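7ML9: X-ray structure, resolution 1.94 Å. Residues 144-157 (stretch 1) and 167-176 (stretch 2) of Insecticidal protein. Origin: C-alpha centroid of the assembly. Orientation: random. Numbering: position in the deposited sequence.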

# COMPACT_ATOMS: atom_id res chain seq x y z
N HIS A 144 8.45 4.95 -1.26
CA HIS A 144 9.04 6.00 -0.43
C HIS A 144 9.16 5.42 0.97
O HIS A 144 8.18 5.44 1.74
CB HIS A 144 8.19 7.27 -0.42
CG HIS A 144 8.10 7.95 -1.75
ND1 HIS A 144 7.53 7.35 -2.86
CD2 HIS A 144 8.46 9.19 -2.13
CE1 HIS A 144 7.57 8.20 -3.88
NE2 HIS A 144 8.12 9.32 -3.46
N GLY A 145 10.34 4.89 1.30
CA GLY A 145 10.52 4.19 2.55
C GLY A 145 10.78 5.13 3.73
O GLY A 145 11.14 6.30 3.56
N LEU A 146 10.59 4.59 4.93
CA LEU A 146 10.89 5.30 6.17
C LEU A 146 11.94 4.49 6.92
O LEU A 146 11.69 3.35 7.32
CB LEU A 146 9.63 5.51 7.01
CG LEU A 146 8.48 6.33 6.41
CD1 LEU A 146 7.22 6.26 7.28
CD2 LEU A 146 8.87 7.77 6.20
N LYS A 147 13.13 5.07 7.08
CA LYS A 147 14.19 4.46 7.88
C LYS A 147 14.00 4.91 9.32
O LYS A 147 14.28 6.06 9.67
CB LYS A 147 15.57 4.86 7.35
CG LYS A 147 16.70 4.19 8.12
CD LYS A 147 18.03 4.33 7.40
CE LYS A 147 19.19 4.22 8.38
NZ LYS A 147 20.47 3.87 7.69
N LEU A 148 13.50 4.02 10.17
CA LEU A 148 13.08 4.36 11.51
C LEU A 148 14.03 3.85 12.59
O LEU A 148 13.81 4.16 13.76
CB LEU A 148 11.67 3.83 11.77
CG LEU A 148 10.59 4.54 10.95
CD1 LEU A 148 9.35 3.67 10.82
CD2 LEU A 148 10.24 5.89 11.61
N GLY A 149 15.07 3.11 12.23
CA GLY A 149 16.00 2.57 13.20
C GLY A 149 15.58 1.24 13.80
O GLY A 149 16.29 0.72 14.68
N VAL A 150 14.46 0.69 13.35
CA VAL A 150 13.94 -0.58 13.82
C VAL A 150 13.04 -1.11 12.71
O VAL A 150 12.40 -0.34 11.98
CB VAL A 150 13.18 -0.43 15.16
CG1 VAL A 150 12.08 0.63 15.06
CG2 VAL A 150 12.60 -1.75 15.61
N LYS A 151 13.03 -2.43 12.54
CA LYS A 151 12.16 -3.02 11.53
C LYS A 151 10.71 -2.66 11.82
O LYS A 151 10.22 -2.86 12.93
CB LYS A 151 12.34 -4.54 11.47
CG LYS A 151 11.57 -5.20 10.32
CD LYS A 151 11.09 -6.59 10.68
CE LYS A 151 10.29 -7.21 9.54
NZ LYS A 151 9.55 -8.42 10.03
N THR A 152 10.04 -2.10 10.82
CA THR A 152 8.69 -1.57 10.98
C THR A 152 7.85 -2.09 9.82
O THR A 152 8.28 -2.01 8.66
CB THR A 152 8.71 -0.03 11.01
OG1 THR A 152 9.48 0.41 12.13
CG2 THR A 152 7.30 0.53 11.11
N THR A 153 6.70 -2.66 10.15
CA THR A 153 5.79 -3.24 9.18
C THR A 153 4.38 -2.77 9.49
O THR A 153 4.07 -2.39 10.63
CB THR A 153 5.80 -4.79 9.18
OG1 THR A 153 5.43 -5.28 10.47
CG2 THR A 153 7.16 -5.34 8.80
N ALA A 154 3.53 -2.82 8.48
CA ALA A 154 2.12 -2.50 8.67
C ALA A 154 1.33 -3.19 7.57
O ALA A 154 1.78 -3.27 6.43
CB ALA A 154 1.85 -0.99 8.67
N THR A 155 0.15 -3.67 7.94
CA THR A 155 -0.73 -4.37 7.02
C THR A 155 -1.79 -3.42 6.51
O THR A 155 -2.40 -2.67 7.28
CB THR A 155 -1.37 -5.57 7.70
OG1 THR A 155 -0.33 -6.50 8.03
CG2 THR A 155 -2.39 -6.23 6.77
N MET A 156 -1.99 -3.43 5.20
CA MET A 156 -2.99 -2.59 4.56
C MET A 156 -4.04 -3.47 3.91
O MET A 156 -3.71 -4.45 3.24
CB MET A 156 -2.36 -1.69 3.51
CG MET A 156 -3.28 -0.57 3.14
SD MET A 156 -3.05 -0.09 1.44
CE MET A 156 -3.32 -1.63 0.61
N LYS A 157 -5.31 -3.12 4.11
CA LYS A 157 -6.43 -3.84 3.52
C LYS A 157 -7.10 -2.99 2.45
O LYS A 157 -7.20 -1.77 2.58
CB LYS A 157 -7.46 -4.22 4.59
CG LYS A 157 -6.89 -5.08 5.71
CD LYS A 157 -7.64 -4.87 7.02
CE LYS A 157 -9.13 -4.61 6.82
NZ LYS A 157 -9.79 -5.71 6.06
N ALA A 167 -8.99 -7.85 0.69
CA ALA A 167 -7.66 -8.44 0.63
C ALA A 167 -6.69 -7.54 1.40
O ALA A 167 -7.01 -6.41 1.76
CB ALA A 167 -7.18 -8.62 -0.81
N SER A 168 -5.49 -8.06 1.66
CA SER A 168 -4.52 -7.32 2.47
C SER A 168 -3.10 -7.63 2.01
O SER A 168 -2.85 -8.55 1.24
CB SER A 168 -4.68 -7.63 3.96
OG SER A 168 -4.22 -8.94 4.24
N THR A 169 -2.16 -6.82 2.51
CA THR A 169 -0.76 -6.92 2.13
C THR A 169 0.04 -6.20 3.20
O THR A 169 -0.43 -5.22 3.78
CB THR A 169 -0.52 -6.33 0.73
OG1 THR A 169 0.80 -6.63 0.28
CG2 THR A 169 -0.73 -4.79 0.72
N GLU A 170 1.22 -6.72 3.50
CA GLU A 170 2.04 -6.22 4.60
C GLU A 170 3.26 -5.49 4.03
O GLU A 170 4.06 -6.09 3.30
CB GLU A 170 2.49 -7.34 5.53
CG GLU A 170 3.22 -6.82 6.77
CD GLU A 170 3.54 -7.91 7.77
OE1 GLU A 170 3.96 -9.01 7.35
OE2 GLU A 170 3.35 -7.66 8.99
N TYR A 171 3.37 -4.20 4.34
CA TYR A 171 4.50 -3.40 3.90
C TYR A 171 5.62 -3.49 4.93
O TYR A 171 5.38 -3.43 6.13
CB TYR A 171 4.10 -1.93 3.73
CG TYR A 171 3.31 -1.68 2.49
CD1 TYR A 171 3.94 -1.42 1.29
CD2 TYR A 171 1.92 -1.71 2.51
CE1 TYR A 171 3.21 -1.20 0.14
CE2 TYR A 171 1.19 -1.49 1.37
CZ TYR A 171 1.84 -1.24 0.20
OH TYR A 171 1.11 -1.01 -0.95
N ASN A 172 6.84 -3.63 4.43
CA ASN A 172 8.03 -3.32 5.22
C ASN A 172 8.48 -1.92 4.84
O ASN A 172 8.68 -1.62 3.66
CB ASN A 172 9.15 -4.34 4.97
CG ASN A 172 10.32 -4.16 5.91
OD1 ASN A 172 10.84 -3.05 6.07
ND2 ASN A 172 10.73 -5.25 6.56
N PHE A 173 8.65 -1.06 5.86
CA PHE A 173 8.85 0.37 5.61
C PHE A 173 10.21 0.69 5.01
O PHE A 173 10.42 1.84 4.60
CB PHE A 173 8.64 1.16 6.91
CG PHE A 173 7.19 1.39 7.27
CD1 PHE A 173 6.18 0.52 6.85
CD2 PHE A 173 6.83 2.48 8.04
CE1 PHE A 173 4.85 0.74 7.20
CE2 PHE A 173 5.50 2.71 8.39
CZ PHE A 173 4.50 1.84 7.97
N GLN A 174 11.14 -0.25 4.94
CA GLN A 174 12.43 0.07 4.33
C GLN A 174 12.27 0.32 2.84
O GLN A 174 11.56 -0.41 2.15
CB GLN A 174 13.45 -1.04 4.57
CG GLN A 174 14.80 -0.80 3.88
CD GLN A 174 15.74 -2.00 3.95
OE1 GLN A 174 15.88 -2.64 5.00
NE2 GLN A 174 16.40 -2.29 2.84
N ASN A 175 12.95 1.37 2.35
CA ASN A 175 12.93 1.69 0.92
C ASN A 175 13.23 0.46 0.07
O ASN A 175 14.13 -0.32 0.37
CB ASN A 175 13.97 2.78 0.62
CG ASN A 175 13.96 3.21 -0.84
OD1 ASN A 175 12.94 3.11 -1.53
ND2 ASN A 175 15.10 3.70 -1.31
N SER A 176 12.44 0.30 -1.00
CA SER A 176 12.60 -0.74 -2.02
C SER A 176 12.24 -2.13 -1.53
O SER A 176 12.52 -3.11 -2.24
CB SER A 176 14.02 -0.75 -2.60
OG SER A 176 14.27 0.46 -3.28
O HOH W 1 11.66 -1.61 8.24

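Where two antiparallel strands pair, a regular ladder of backbone hydrogen bonds holds them; where the pairing gives way to loop, side-chain packing and single backbone hydrogen bonds carry the contact on. Residues 144-157 and 167-176 of this insecticidal protein illustrate the principle, burying 871 Å² between them.

The walk begins beyond the ladder. Gly 145 lies against the turn that follows the second strand, its CA 3.1 Å from Phe 173 O and 3.7 Å from Asn 175 N. A side chain has no room here: a CB in the ideal position would sit 2.2 Å from Asn 175 N. This close passage leads to the hydrogen bond from Leu 146 N to Phe 173 O, at 2.8 Å. The buried side chain of Leu 146 then brings CD1 to 3.9 Å from Phe 173 CD2, and Leu 148 CD1 approaches that same Phe 173 CD2 at 3.9 Å, whereas the intervening Lys 147 leads its amine away into an exposed position.

At Gly 149 the chain turns with a positive phi, a conformation that itself calls for glycine, and Val 150 stays out of reach of the other stretch. Its carbonyl is nevertheless useful, since Thr 152 OG1 donates to Val 150 O at 3.0 Å. With the hydroxyl thus occupied, the methyl of Thr 152 lies over one face of the Phe 173 ring, CG2 standing 3.9 Å from the ring centroid in a CH-pi contact. The backbone joins the same pair, Phe 173 N donating to Thr 152 O at 3.0 Å. A water links the stretches nearby, accepting from Thr 152 N at 3.1 Å and donating to Asn 172 OD1 at 2.7 Å. That same OD1 accepts from Gln 174 N at 3.0 Å, so one amide side chain both braces the turn and holds the water.

From Thr 153 the strands pair in regular alternation. Thr 153 shares the more open face, where polar side chains are suited, with Asn 172 and Glu 170, and its OG1 makes a weak hydrogen bond to Glu 170 OE2 at 3.5 Å. Ala 154 turns to the opposite, buried face with Tyr 171: its N donates to Tyr 171 O at 3.1 Å and its O accepts from Tyr 171 N at 2.8 Å, while its small CB meets Phe 173 CE1 at 3.8 Å. Thr 155 returns to the open face in a narrow, non-hydrogen-bonded pair with Glu 170, accompanied by a CA-H...O contact from Thr 155 CA to Thr 169 O at 3.4 Å; its CG2 packs 3.9 Å from Ser 168 CB. Met 156, on the buried face with Thr 169, repeats the pattern of Ala 154, N to Thr 169 O at 2.8 Å and O from Thr 169 N at 2.9 Å; its CB rests at the edge of the Tyr 171 ring, 4.1 Å from CE2. Lys 157, again on the open face, lays its CG 3.8 Å from Ser 168 CB. Phe 173, the most extensively covered residue, thus unites strand, loop and turn.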